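PDB 4B9G: CS6 fimbrial subunit B, CS6 fimbrial subunit A from Escherichia coli, which probably serves as a pilin building block of CS6, a fimbrial colonization factor of enterotoxigenic strains, here fused to a CssA donor strand. Local coordinates for residues A[23-28]-A[155-160]; A[35-40]-A[112-117]; A[55-60]-A[133-138]; A[68-73]-A[80-85]. All blocks are in the same frame, centred on the assembly; numbering follows the deposited sequence.

In the fold
All four contacts pair strands of one curled, mixed sheet. Contact 1 joins the first CssB strand, 21-28, to strand 145-160, nearly all of it CssA-derived and fused at the C-terminus, so it closes a loop around the other three. Contacts 2 and 3 interleave along the sequence, and contact 4, a local hairpin, is nested within both. Centres lie about 8 Å apart for contacts 2 and 4, about 10 Å for contact 1 with either of them, and about 16 Å for contacts 1 and 3. Strand 128-142 of contact 3 neighbours the donor strand, which thus lies between it and strand 21-28, consistent with donor-strand complementation of an immunoglobulin-like pilin domain.

Contact 1 (A[23-28]-A[155-160])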
loop_
_atom_site.group_PDB
_atom_site.type_symbol
_atom_site.label_atom_id
_atom_site.label_comp_id
_atom_site.label_asym_id
_atom_site.label_seq_id
_atom_site.Cartn_x
_atom_site.Cartn_y
_atom_site.Cartn_z
ATOM N N ILE A 23 5.583 -7.953 -0.178
ATOM C CA ILE A 23 5.978 -6.559 -0.334
ATOM C C ILE A 23 7.393 -6.516 -0.920
ATOM O O ILE A 23 8.275 -7.287 -0.501
ATOM C CB ILE A 23 6.024 -5.852 1.023
ATOM C CG1 ILE A 23 4.734 -6.074 1.825
ATOM C CG2 ILE A 23 6.405 -4.374 0.823
ATOM C CD1 ILE A 23 3.484 -5.528 1.184
ATOM N N ILE A 24 7.604 -5.622 -1.889
ATOM C CA ILE A 24 8.898 -5.454 -2.554
ATOM C C ILE A 24 9.317 -3.980 -2.458
ATOM O O ILE A 24 8.803 -3.131 -3.192
ATOM C CB ILE A 24 8.859 -5.877 -4.045
ATOM C CG1 ILE A 24 8.152 -7.221 -4.239
ATOM C CG2 ILE A 24 10.277 -5.918 -4.598
ATOM C CD1 ILE A 24 8.036 -7.669 -5.688
ATOM N N PRO A 25 10.220 -3.632 -1.521
ATOM C CA PRO A 25 10.699 -2.239 -1.442
ATOM C C PRO A 25 11.450 -1.814 -2.690
ATOM O O PRO A 25 12.108 -2.644 -3.316
ATOM C CB PRO A 25 11.643 -2.255 -0.225
ATOM C CG PRO A 25 11.114 -3.417 0.599
ATOM C CD PRO A 25 10.743 -4.455 -0.409
ATOM N N VAL A 26 11.371 -0.523 -3.009
ATOM C CA VAL A 26 12.215 0.094 -4.021
ATOM C C VAL A 26 13.295 0.892 -3.302
ATOM O O VAL A 26 13.047 1.576 -2.296
ATOM C CB VAL A 26 11.409 0.990 -4.990
ATOM C CG1 VAL A 26 12.308 1.630 -6.047
ATOM C CG2 VAL A 26 10.305 0.175 -5.669
ATOM N N ASN A 27 14.505 0.759 -3.815
ATOM C CA ASN A 27 15.665 1.398 -3.238
ATOM C C ASN A 27 16.133 2.494 -4.189
ATOM O O ASN A 27 16.270 2.270 -5.397
ATOM C CB ASN A 27 16.732 0.334 -2.937
ATOM C CG ASN A 27 16.162 -0.786 -2.069
ATOM O OD1 ASN A 27 15.761 -0.543 -0.921
ATOM N ND2 ASN A 27 16.032 -1.987 -2.644
ATOM N N TYR A 28 16.332 3.686 -3.634
ATOM C CA TYR A 28 16.716 4.870 -4.383
ATOM C C TYR A 28 18.099 5.346 -3.999
ATOM O O TYR A 28 18.528 5.146 -2.873
ATOM C CB TYR A 28 15.707 6.003 -4.151
ATOM C CG TYR A 28 14.430 5.756 -4.927
ATOM C CD1 TYR A 28 14.350 6.066 -6.282
ATOM C CD2 TYR A 28 13.335 5.151 -4.334
ATOM C CE1 TYR A 28 13.199 5.804 -7.018
ATOM C CE2 TYR A 28 12.178 4.897 -5.069
ATOM C CZ TYR A 28 12.131 5.226 -6.409
ATOM O OH TYR A 28 11.010 4.955 -7.164
ATOM N N PRO A 155 4.411 -4.776 7.457
ATOM C CA PRO A 155 5.498 -3.784 7.379
ATOM C C PRO A 155 5.935 -3.538 5.938
ATOM O O PRO A 155 6.104 -4.496 5.172
ATOM C CB PRO A 155 6.615 -4.425 8.211
ATOM C CG PRO A 155 5.908 -5.376 9.143
ATOM C CD PRO A 155 4.768 -5.922 8.312
ATOM N N VAL A 156 6.113 -2.257 5.603
ATOM C CA VAL A 156 6.526 -1.826 4.278
ATOM C C VAL A 156 7.645 -0.787 4.423
ATOM O O VAL A 156 7.741 -0.117 5.458
ATOM C CB VAL A 156 5.316 -1.247 3.477
ATOM C CG1 VAL A 156 4.260 -2.298 3.258
ATOM C CG2 VAL A 156 4.730 -0.026 4.154
ATOM N N SER A 157 8.454 -0.630 3.375
ATOM C CA SER A 157 9.550 0.334 3.409
ATOM C C SER A 157 10.012 0.718 2.021
ATOM O O SER A 157 9.713 0.042 1.025
ATOM C CB SER A 157 10.753 -0.218 4.193
ATOM O OG SER A 157 11.381 -1.281 3.504
ATOM N N THR A 158 10.755 1.818 2.000
ATOM C CA THR A 158 11.591 2.227 0.885
ATOM C C THR A 158 12.910 2.700 1.517
ATOM O O THR A 158 12.988 2.935 2.732
ATOM C CB THR A 158 10.901 3.341 0.053
ATOM O OG1 THR A 158 11.633 3.633 -1.143
ATOM C CG2 THR A 158 10.763 4.628 0.829
ATOM N N THR A 159 13.950 2.838 0.702
ATOM C CA THR A 159 15.238 3.287 1.213
ATOM C C THR A 159 15.839 4.342 0.280
ATOM O O THR A 159 15.588 4.368 -0.947
ATOM C CB THR A 159 16.176 2.133 1.342
ATOM O OG1 THR A 159 15.829 1.156 2.321
ATOM C CG2 THR A 159 16.769 1.728 0.144
ATOM N N ILE A 160 16.643 5.220 0.871
ATOM C CA ILE A 160 17.555 6.080 0.128
ATOM C C ILE A 160 18.952 5.689 0.603
ATOM O O ILE A 160 19.222 5.690 1.819
ATOM C CB ILE A 160 17.306 7.572 0.401
ATOM C CG1 ILE A 160 15.886 7.954 -0.037
ATOM C CG2 ILE A 160 18.354 8.431 -0.305
ATOM C CD1 ILE A 160 15.524 9.382 0.322
#
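Val26 O is gripped twice from strand 155-160. Thr158 OG1, anti to its own backbone N (chi1 -173°), donates to Val26 O at 2.7 Å from above the carbonyl plane, while Thr159 N reaches the same Val26 O weakly at 3.4 Å. The next bond is a sheet bond: Tyr28 N donates to Thr159 O at 2.9 Å, with 162° at the hydrogen. Ile160 CA then adds a CH...O contact to Tyr28 O at 3.3 Å.

Strands 23-25 and 155-160 run nearly parallel, 16° apart, the latter in the CssA-derived donor strand fused to CssB; the pairing therefore reproduces donor-strand complementation within one engineered chain. Bridges form at Asn27-Thr159 and Tyr28-Ile160, whereas at the other end side chains fill the wider gap. There the Ile23 and Val156 side chains cross obliquely, Ile23 CG2 meeting Val156 CG1 at 3.9 Å. Pro25 lacks an N-H and sets its CB 3.3 Å from Ser157 O, an oxygen buried without any polar partner in the model. Thr158 OG1 also meets the Tyr28 ring edge in plane and bonds weakly to Leu38 O, whose residue pairs its backbone with Val26; Tyr28 OH bonds to Gln37 O on strand 37-44.

Contact 2 (A[35-40]-A[112-117]); sequences NSQLYT and SAIYTG
Tyr39 holds CG between its backbone N and carbonyl carbon (chi1 66°), the crowded position, and this turns its ring across strand 112-117. The methyl of Ala113 lands over the centre of one ring face, CB standing 3.5 Å from the Tyr39 ring centroid and 14° off its normal, a well-centred CH-pi contact. Leu38 places CG anti to its carbonyl carbon and extends toward Tyr115, its CD2 lying 4.0 Å from Tyr115 CB as the two side chains cross obliquely. Tyr115 CG is anti to the backbone N (chi1 -179°), so its ring leads off from the contact, with Leu38 CD1 near the ring plane at the edge.

Four backbone bonds join the two segments, which run roughly antiparallel. Asn35 N donates to Tyr115 O at 2.9 Å, and Tyr115 N returns a nearly straight bond to Ser36 O, also 2.9 Å. Leu38 and Tyr39 both face Ala113, as in a classic beta bulge: Ala113 O takes Leu38 N at 2.8 Å in the carbonyl plane, while Ala113 N goes to Tyr39 O at 2.9 Å, nearly along the C=O axis, and the chain turns a corner there. On the face that carries Gln37, Gln37 CG lies alongside Ile114 CD1 at 3.9 Å, the two side chains pointing the same way.

Tyr39 also stacks edge-to-face on Tyr82 of strand 79-88. Within the CssB part, then, the four bonds fix the register across the bulge, and the Ala113 methyl fixes where the Tyr39 ring face lies.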
loop_
_atom_site.group_PDB
_atom_site.type_symbol
_atom_site.label_atom_id
_atom_site.label_comp_id
_atom_site.label_asym_id
_atom_site.label_seq_id
_atom_site.Cartn_x
_atom_site.Cartn_y
_atom_site.Cartn_z
ATOM N N ASN A 35 5.350 10.716 -8.393
ATOM C CA ASN A 35 4.867 9.574 -9.154
ATOM C C ASN A 35 5.804 8.368 -9.135
ATOM O O ASN A 35 5.492 7.345 -9.742
ATOM C CB ASN A 35 4.561 9.979 -10.610
ATOM C CG ASN A 35 3.380 9.228 -11.204
ATOM O OD1 ASN A 35 2.397 8.955 -10.513
ATOM N ND2 ASN A 35 3.470 8.892 -12.492
ATOM N N SER A 36 6.911 8.401 -8.440
ATOM C CA SER A 36 7.829 7.306 -8.244
ATOM C C SER A 36 7.237 6.217 -7.387
ATOM O O SER A 36 6.469 6.496 -6.474
ATOM C CB SER A 36 9.172 7.719 -7.679
ATOM O OG SER A 36 9.832 8.669 -8.400
ATOM N N GLN A 37 7.609 4.979 -7.705
ATOM C CA GLN A 37 7.167 3.855 -6.918
ATOM C C GLN A 37 8.083 3.658 -5.721
ATOM O O GLN A 37 9.301 3.492 -5.855
ATOM C CB GLN A 37 7.157 2.573 -7.758
ATOM C CG GLN A 37 6.196 2.596 -8.918
ATOM C CD GLN A 37 6.380 1.387 -9.801
ATOM O OE1 GLN A 37 6.142 0.263 -9.385
ATOM N NE2 GLN A 37 6.841 1.608 -11.015
ATOM N N LEU A 38 7.507 3.639 -4.518
ATOM C CA LEU A 38 8.268 3.466 -3.279
ATOM C C LEU A 38 8.399 1.994 -2.878
ATOM O O LEU A 38 9.429 1.594 -2.310
ATOM C CB LEU A 38 7.632 4.262 -2.163
ATOM C CG LEU A 38 7.495 5.764 -2.424
ATOM C CD1 LEU A 38 6.848 6.462 -1.216
ATOM C CD2 LEU A 38 8.830 6.413 -2.788
ATOM N N TYR A 39 7.357 1.218 -3.137
ATOM C CA TYR A 39 7.346 -0.225 -2.947
ATOM C C TYR A 39 6.227 -0.783 -3.818
ATOM O O TYR A 39 5.354 -0.028 -4.274
ATOM C CB TYR A 39 7.208 -0.627 -1.469
ATOM C CG TYR A 39 5.904 -0.296 -0.775
ATOM C CD1 TYR A 39 4.801 -1.124 -0.893
ATOM C CD2 TYR A 39 5.787 0.827 0.031
ATOM C CE1 TYR A 39 3.615 -0.856 -0.205
ATOM C CE2 TYR A 39 4.607 1.115 0.719
ATOM C CZ TYR A 39 3.524 0.259 0.609
ATOM O OH TYR A 39 2.345 0.472 1.284
ATOM N N THR A 40 6.247 -2.089 -4.030
ATOM C CA THR A 40 5.152 -2.751 -4.741
ATOM C C THR A 40 4.630 -3.899 -3.866
ATOM O O THR A 40 5.272 -4.327 -2.877
ATOM C CB THR A 40 5.584 -3.178 -6.096
ATOM O OG1 THR A 40 5.867 -2.125 -7.006
ATOM C CG2 THR A 40 6.499 -4.219 -6.078
ATOM N N SER A 112 1.233 -0.696 -6.467
ATOM C CA SER A 112 2.323 0.168 -6.285
ATOM C C SER A 112 2.001 1.300 -5.292
ATOM O O SER A 112 0.905 1.863 -5.336
ATOM C CB SER A 112 2.862 0.679 -7.612
ATOM O OG SER A 112 1.856 1.312 -8.195
ATOM N N ALA A 113 2.964 1.638 -4.439
ATOM C CA ALA A 113 2.919 2.826 -3.588
ATOM C C ALA A 113 3.542 3.984 -4.346
ATOM O O ALA A 113 4.727 3.922 -4.701
ATOM C CB ALA A 113 3.699 2.559 -2.294
ATOM N N ILE A 114 2.750 5.014 -4.610
ATOM C CA ILE A 114 3.133 6.116 -5.490
ATOM C C ILE A 114 3.380 7.399 -4.685
ATOM O O ILE A 114 2.481 7.893 -3.999
ATOM C CB ILE A 114 2.032 6.382 -6.542
ATOM C CG1 ILE A 114 1.722 5.098 -7.328
ATOM C CG2 ILE A 114 2.433 7.530 -7.457
ATOM C CD1 ILE A 114 2.917 4.489 -8.001
ATOM N N TYR A 115 4.603 7.918 -4.771
ATOM C CA TYR A 115 5.018 9.114 -4.038
ATOM C C TYR A 115 4.249 10.347 -4.493
ATOM O O TYR A 115 4.151 10.631 -5.703
ATOM C CB TYR A 115 6.517 9.317 -4.263
ATOM C CG TYR A 115 7.097 10.503 -3.542
ATOM C CD1 TYR A 115 7.477 10.430 -2.200
ATOM C CD2 TYR A 115 7.268 11.721 -4.194
ATOM C CE1 TYR A 115 8.006 11.520 -1.534
ATOM C CE2 TYR A 115 7.813 12.831 -3.526
ATOM C CZ TYR A 115 8.189 12.715 -2.196
ATOM O OH TYR A 115 8.690 13.807 -1.534
ATOM N N THR A 116 3.752 11.107 -3.519
ATOM C CA THR A 116 2.991 12.323 -3.806
ATOM C C THR A 116 3.541 13.585 -3.156
ATOM O O THR A 116 3.002 14.665 -3.380
ATOM C CB THR A 116 1.543 12.215 -3.329
ATOM O OG1 THR A 116 1.517 12.034 -1.907
ATOM C CG2 THR A 116 0.861 11.102 -3.976
ATOM N N GLY A 117 4.584 13.461 -2.342
ATOM C CA GLY A 117 5.139 14.603 -1.620
ATOM C C GLY A 117 5.613 14.172 -0.249
ATOM O O GLY A 117 5.681 12.983 0.019
#

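Contact 3 (A[55-60]-A[133-138]); sequences VPTDSL and HLTVSF
The peptide plane between Val55 and Pro56 is covered on one face by Leu134, whose CD1 hangs above it, 3.6 Å from Val55 C. Leu134 reaches there because its CG is anti to the backbone N (chi1 177°). The Pro56 ring shares the same side of the sheet and packs on Tyr82 and Ile84 of strand 79-88. The His133 imidazole leads away from the contact, and a water links it to Asp58 by two weak bonds, 3.5 Å to His133 ND1 and 3.4 Å to Asp58 OD2.

Backbone pairing is brief but complete at Val55. Val55 N donates to Thr135 O at 3.0 Å and Thr135 N to Val55 O at 2.8 Å, both donors in the plane of the accepting carbonyl. Two residues on, Thr57 N bonds to His133 O at 3.1 Å, approaching from 40° above the carbonyl plane, consistent with the chain turning off at the Pro56-Ser59 turn.

Thr57 OG1, anti to its carbonyl carbon, sits at 3.1 Å from both Thr135 OG1 and His133 O. The Thr57 and Thr135 side chains cross at about a right angle, and Thr135 OG1 has a further partner in Asn153 OD1 of the CssA-derived strand.

A type II beta turn from Pro56 to Ser59 then takes the chain away. It ends the antiparallel pairing of strand 51-56 with the long strand 128-142, consistent with the immunoglobulin-like fold of donor-strand-complemented pilins.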
loop_
_atom_site.group_PDB
_atom_site.type_symbol
_atom_site.label_atom_id
_atom_site.label_comp_id
_atom_site.label_asym_id
_atom_site.label_seq_id
_atom_site.Cartn_x
_atom_site.Cartn_y
_atom_site.Cartn_z
ATOM N N VAL A 55 -4.968 -0.451 1.935
ATOM C CA VAL A 55 -4.897 0.901 2.382
ATOM C C VAL A 55 -3.738 1.122 3.369
ATOM O O VAL A 55 -3.550 0.311 4.252
ATOM C CB VAL A 55 -6.272 1.359 2.961
ATOM C CG1 VAL A 55 -6.546 0.667 4.171
ATOM C CG2 VAL A 55 -6.315 2.759 3.252
ATOM N N PRO A 56 -2.940 2.200 3.185
ATOM C CA PRO A 56 -1.924 2.443 4.214
ATOM C C PRO A 56 -2.563 2.567 5.584
ATOM O O PRO A 56 -3.642 3.141 5.737
ATOM C CB PRO A 56 -1.310 3.773 3.766
ATOM C CG PRO A 56 -1.580 3.815 2.258
ATOM C CD PRO A 56 -2.934 3.219 2.122
ATOM N N THR A 57 -1.904 2.078 6.582
ATOM C CA THR A 57 -2.248 2.257 7.941
ATOM C C THR A 57 -2.207 3.720 8.311
ATOM O O THR A 57 -1.400 4.496 7.834
ATOM C CB THR A 57 -1.392 1.316 8.738
ATOM O OG1 THR A 57 -1.435 0.033 8.049
ATOM C CG2 THR A 57 -1.918 1.156 10.027
ATOM N N ASP A 58 -3.186 4.117 9.069
ATOM C CA ASP A 58 -3.228 5.525 9.508
ATOM C C ASP A 58 -3.302 6.574 8.380
ATOM O O ASP A 58 -2.713 7.648 8.496
ATOM C CB ASP A 58 -2.028 5.845 10.424
ATOM C CG ASP A 58 -1.919 4.894 11.612
ATOM O OD1 ASP A 58 -2.965 4.387 12.074
ATOM O OD2 ASP A 58 -0.786 4.661 12.089
ATOM N N SER A 59 -4.048 6.281 7.319
ATOM C CA SER A 59 -4.161 7.164 6.163
ATOM C C SER A 59 -5.039 8.385 6.438
ATOM O O SER A 59 -5.888 8.376 7.339
ATOM C CB SER A 59 -4.728 6.369 4.985
ATOM O OG SER A 59 -6.029 5.887 5.256
ATOM N N LEU A 60 -4.872 9.418 5.641
ATOM C CA LEU A 60 -5.668 10.603 5.601
ATOM C C LEU A 60 -6.188 10.863 4.197
ATOM O O LEU A 60 -5.509 10.555 3.225
ATOM C CB LEU A 60 -4.880 11.798 6.127
ATOM C CG LEU A 60 -4.101 11.702 7.439
ATOM C CD1 LEU A 60 -3.073 12.794 7.560
ATOM C CD2 LEU A 60 -5.050 11.758 8.587
ATOM N N HIS A 133 3.289 0.826 7.624
ATOM C CA HIS A 133 2.498 -0.392 7.527
ATOM C C HIS A 133 1.399 -0.208 6.506
ATOM O O HIS A 133 0.922 0.905 6.286
ATOM C CB HIS A 133 1.871 -0.761 8.865
ATOM C CG HIS A 133 2.870 -1.241 9.871
ATOM N ND1 HIS A 133 3.629 -0.371 10.620
ATOM C CD2 HIS A 133 3.257 -2.486 10.238
ATOM C CE1 HIS A 133 4.438 -1.058 11.407
ATOM N NE2 HIS A 133 4.224 -2.344 11.208
ATOM N N LEU A 134 1.010 -1.330 5.903
ATOM C CA LEU A 134 -0.039 -1.380 4.897
ATOM C C LEU A 134 -1.089 -2.380 5.375
ATOM O O LEU A 134 -0.765 -3.537 5.626
ATOM C CB LEU A 134 0.544 -1.869 3.573
ATOM C CG LEU A 134 -0.459 -2.036 2.442
ATOM C CD1 LEU A 134 -0.990 -0.693 1.926
ATOM C CD2 LEU A 134 0.174 -2.832 1.330
ATOM N N THR A 135 -2.338 -1.941 5.492
ATOM C CA THR A 135 -3.441 -2.824 5.843
ATOM C C THR A 135 -3.949 -3.519 4.583
ATOM O O THR A 135 -4.316 -2.872 3.601
ATOM C CB THR A 135 -4.612 -2.057 6.454
ATOM O OG1 THR A 135 -4.175 -1.383 7.647
ATOM C CG2 THR A 135 -5.785 -2.994 6.742
ATOM N N VAL A 136 -3.972 -4.855 4.624
ATOM C CA VAL A 136 -4.658 -5.655 3.618
ATOM C C VAL A 136 -5.700 -6.488 4.347
ATOM O O VAL A 136 -5.413 -7.110 5.377
ATOM C CB VAL A 136 -3.698 -6.576 2.829
ATOM C CG1 VAL A 136 -4.456 -7.376 1.771
ATOM C CG2 VAL A 136 -2.550 -5.779 2.203
ATOM N N SER A 137 -6.927 -6.464 3.836
ATOM C CA SER A 137 -8.021 -7.241 4.401
ATOM C C SER A 137 -8.713 -8.032 3.294
ATOM O O SER A 137 -8.866 -7.552 2.170
ATOM C CB SER A 137 -9.045 -6.351 5.104
ATOM O OG SER A 137 -8.401 -5.548 6.080
ATOM N N PHE A 138 -9.113 -9.258 3.641
ATOM C CA PHE A 138 -9.837 -10.164 2.760
ATOM C C PHE A 138 -11.265 -10.341 3.292
ATOM O O PHE A 138 -11.475 -10.444 4.506
ATOM C CB PHE A 138 -9.170 -11.542 2.732
ATOM C CG PHE A 138 -7.831 -11.603 2.014
ATOM C CD1 PHE A 138 -7.369 -10.588 1.191
ATOM C CD2 PHE A 138 -7.056 -12.741 2.137
ATOM C CE1 PHE A 138 -6.151 -10.714 0.510
ATOM C CE2 PHE A 138 -5.863 -12.879 1.452
ATOM C CZ PHE A 138 -5.411 -11.865 0.636
HETATM O O HOH W 1 1.505 2.328 11.143
#

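Contact 4 (A[68-73]-A[80-85])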
loop_
_atom_site.group_PDB
_atom_site.type_symbol
_atom_site.label_atom_id
_atom_site.label_comp_id
_atom_site.label_asym_id
_atom_site.label_seq_id
_atom_site.Cartn_x
_atom_site.Cartn_y
_atom_site.Cartn_z
ATOM N N GLY A 68 -0.883 7.570 2.798
ATOM C CA GLY A 68 -0.086 7.035 3.884
ATOM C C GLY A 68 1.272 7.709 3.956
ATOM O O GLY A 68 1.654 8.494 3.084
ATOM N N LYS A 69 1.997 7.385 5.022
ATOM C CA LYS A 69 3.345 7.905 5.238
ATOM C C LYS A 69 4.356 6.773 5.436
ATOM O O LYS A 69 4.076 5.779 6.126
ATOM C CB LYS A 69 3.397 8.794 6.483
ATOM C CG LYS A 69 2.711 10.119 6.321
ATOM C CD LYS A 69 2.929 10.975 7.552
ATOM C CE LYS A 69 2.753 12.442 7.220
ATOM N NZ LYS A 69 1.439 12.979 7.633
ATOM N N LEU A 70 5.544 6.964 4.860
ATOM C CA LEU A 70 6.734 6.192 5.217
ATOM C C LEU A 70 7.651 7.165 5.953
ATOM O O LEU A 70 8.021 8.212 5.429
ATOM C CB LEU A 70 7.419 5.617 3.981
ATOM C CG LEU A 70 6.536 4.697 3.127
ATOM C CD1 LEU A 70 7.288 4.204 1.912
ATOM C CD2 LEU A 70 5.999 3.525 3.908
ATOM N N VAL A 71 7.966 6.837 7.199
ATOM C CA VAL A 71 8.683 7.738 8.098
ATOM C C VAL A 71 10.124 7.253 8.279
ATOM O O VAL A 71 10.366 6.059 8.515
ATOM C CB VAL A 71 7.965 7.818 9.466
ATOM C CG1 VAL A 71 8.695 8.792 10.400
ATOM C CG2 VAL A 71 6.516 8.248 9.278
ATOM N N ASN A 72 11.079 8.172 8.158
ATOM C CA ASN A 72 12.474 7.866 8.386
ATOM C C ASN A 72 12.626 7.258 9.783
ATOM O O ASN A 72 12.227 7.865 10.798
ATOM C CB ASN A 72 13.251 9.173 8.259
ATOM C CG ASN A 72 14.738 9.000 8.409
ATOM O OD1 ASN A 72 15.202 8.397 9.366
ATOM N ND2 ASN A 72 15.500 9.564 7.489
ATOM N N VAL A 73 13.208 6.065 9.840
ATOM C CA VAL A 73 13.266 5.329 11.107
ATOM C C VAL A 73 14.234 5.947 12.141
ATOM O O VAL A 73 14.217 5.591 13.326
ATOM C CB VAL A 73 13.589 3.832 10.876
ATOM C CG1 VAL A 73 12.529 3.160 9.998
ATOM C CG2 VAL A 73 14.974 3.644 10.286
ATOM N N MET A 80 7.565 10.494 3.797
ATOM C CA MET A 80 7.106 10.461 2.411
ATOM C C MET A 80 5.627 10.113 2.393
ATOM O O MET A 80 5.219 9.118 2.985
ATOM C CB MET A 80 7.885 9.399 1.635
ATOM C CG MET A 80 9.388 9.618 1.632
ATOM S SD MET A 80 10.191 8.270 0.764
ATOM C CE MET A 80 11.913 8.776 0.858
ATOM N N ASN A 81 4.843 10.904 1.671
ATOM C CA ASN A 81 3.436 10.638 1.448
ATOM C C ASN A 81 3.223 9.805 0.183
ATOM O O ASN A 81 3.928 10.000 -0.812
ATOM C CB ASN A 81 2.677 11.950 1.266
ATOM C CG ASN A 81 2.714 12.833 2.479
ATOM O OD1 ASN A 81 2.700 12.362 3.598
ATOM N ND2 ASN A 81 2.760 14.135 2.253
ATOM N N TYR A 82 2.235 8.908 0.194
ATOM C CA TYR A 82 1.984 8.071 -0.970
ATOM C C TYR A 82 0.549 7.565 -0.986
ATOM O O TYR A 82 -0.124 7.565 0.039
ATOM C CB TYR A 82 2.951 6.878 -1.020
ATOM C CG TYR A 82 2.682 5.814 0.017
ATOM C CD1 TYR A 82 3.185 5.908 1.311
ATOM C CD2 TYR A 82 1.924 4.695 -0.303
ATOM C CE1 TYR A 82 2.939 4.919 2.248
ATOM C CE2 TYR A 82 1.688 3.690 0.622
ATOM C CZ TYR A 82 2.198 3.801 1.893
ATOM O OH TYR A 82 1.987 2.764 2.791
ATOM N N TYR A 83 0.115 7.081 -2.151
ATOM C CA TYR A 83 -1.146 6.363 -2.272
ATOM C C TYR A 83 -0.906 5.031 -2.998
ATOM O O TYR A 83 0.132 4.830 -3.652
ATOM C CB TYR A 83 -2.216 7.173 -3.023
ATOM C CG TYR A 83 -1.896 7.471 -4.451
ATOM C CD1 TYR A 83 -2.238 6.590 -5.466
ATOM C CD2 TYR A 83 -1.218 8.644 -4.782
ATOM C CE1 TYR A 83 -1.925 6.897 -6.788
ATOM C CE2 TYR A 83 -0.909 8.954 -6.084
ATOM C CZ TYR A 83 -1.256 8.084 -7.082
ATOM O OH TYR A 83 -0.985 8.386 -8.396
ATOM N N ILE A 84 -1.875 4.128 -2.901
ATOM C CA ILE A 84 -1.806 2.821 -3.552
ATOM C C ILE A 84 -2.549 2.829 -4.900
ATOM O O ILE A 84 -3.730 3.211 -4.976
ATOM C CB ILE A 84 -2.423 1.725 -2.625
ATOM C CG1 ILE A 84 -1.561 1.566 -1.366
ATOM C CG2 ILE A 84 -2.610 0.407 -3.373
ATOM C CD1 ILE A 84 -0.217 0.869 -1.562
ATOM N N ARG A 85 -1.859 2.392 -5.952
ATOM C CA ARG A 85 -2.390 2.242 -7.305
ATOM C C ARG A 85 -2.417 0.744 -7.649
ATOM O O ARG A 85 -1.434 0.032 -7.389
ATOM C CB ARG A 85 -1.474 2.977 -8.292
ATOM C CG ARG A 85 -1.981 2.991 -9.715
ATOM C CD ARG A 85 -1.058 3.749 -10.662
ATOM N NE ARG A 85 0.169 2.996 -10.902
ATOM C CZ ARG A 85 1.362 3.529 -11.162
ATOM N NH1 ARG A 85 1.543 4.836 -11.230
ATOM N NH2 ARG A 85 2.394 2.726 -11.331
HETATM O O HOH W 2 2.473 3.304 5.315
HETATM O O HOH W 3 0.145 12.605 4.875
#
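Tyr82 OH is held by two partners: the hydroxyl of Tyr39, and a water at 2.6 Å from Tyr82 OH. That water donates in turn to Lys69 O at 3.1 Å, so it ties the tip of the tyrosine back to the opposite strand.

Two reciprocal bond pairs join the backbones. Gly68 N donates to Tyr82 O at 2.9 Å, nearly along the C=O axis, and Tyr82 N returns to Gly68 O from above its plane. Leu70 N to Met80 O and Met80 N to Leu70 O, the latter 2.8 Å, both lie in the carbonyl plane. Between them, Lys69 faces Asn81 as a non-hydrogen-bonded pair. Their side chains run alongside each other, with Lys69 CG at 3.5 Å from Asn81 OD1, and a second water joins the polar ends, 3.1 Å from Lys69 NZ and 2.9 Å from Asn81 OD1.

Tyr82 CG takes the crowded position (chi1 72°), which swings the ring back over Gly68, so that the glycine CA lies over one ring face. Leu70 crosses the ring at about a right angle, its CG 3.7 Å from Tyr82 CE1. Gly68 and Tyr82 are a hydrogen-bonded antiparallel pair, and the ring folded over the glycine resembles the aromatic rescue of glycine described for antiparallel sheets, here in the beta hairpin of strands 65-72 and 79-88 of CssB.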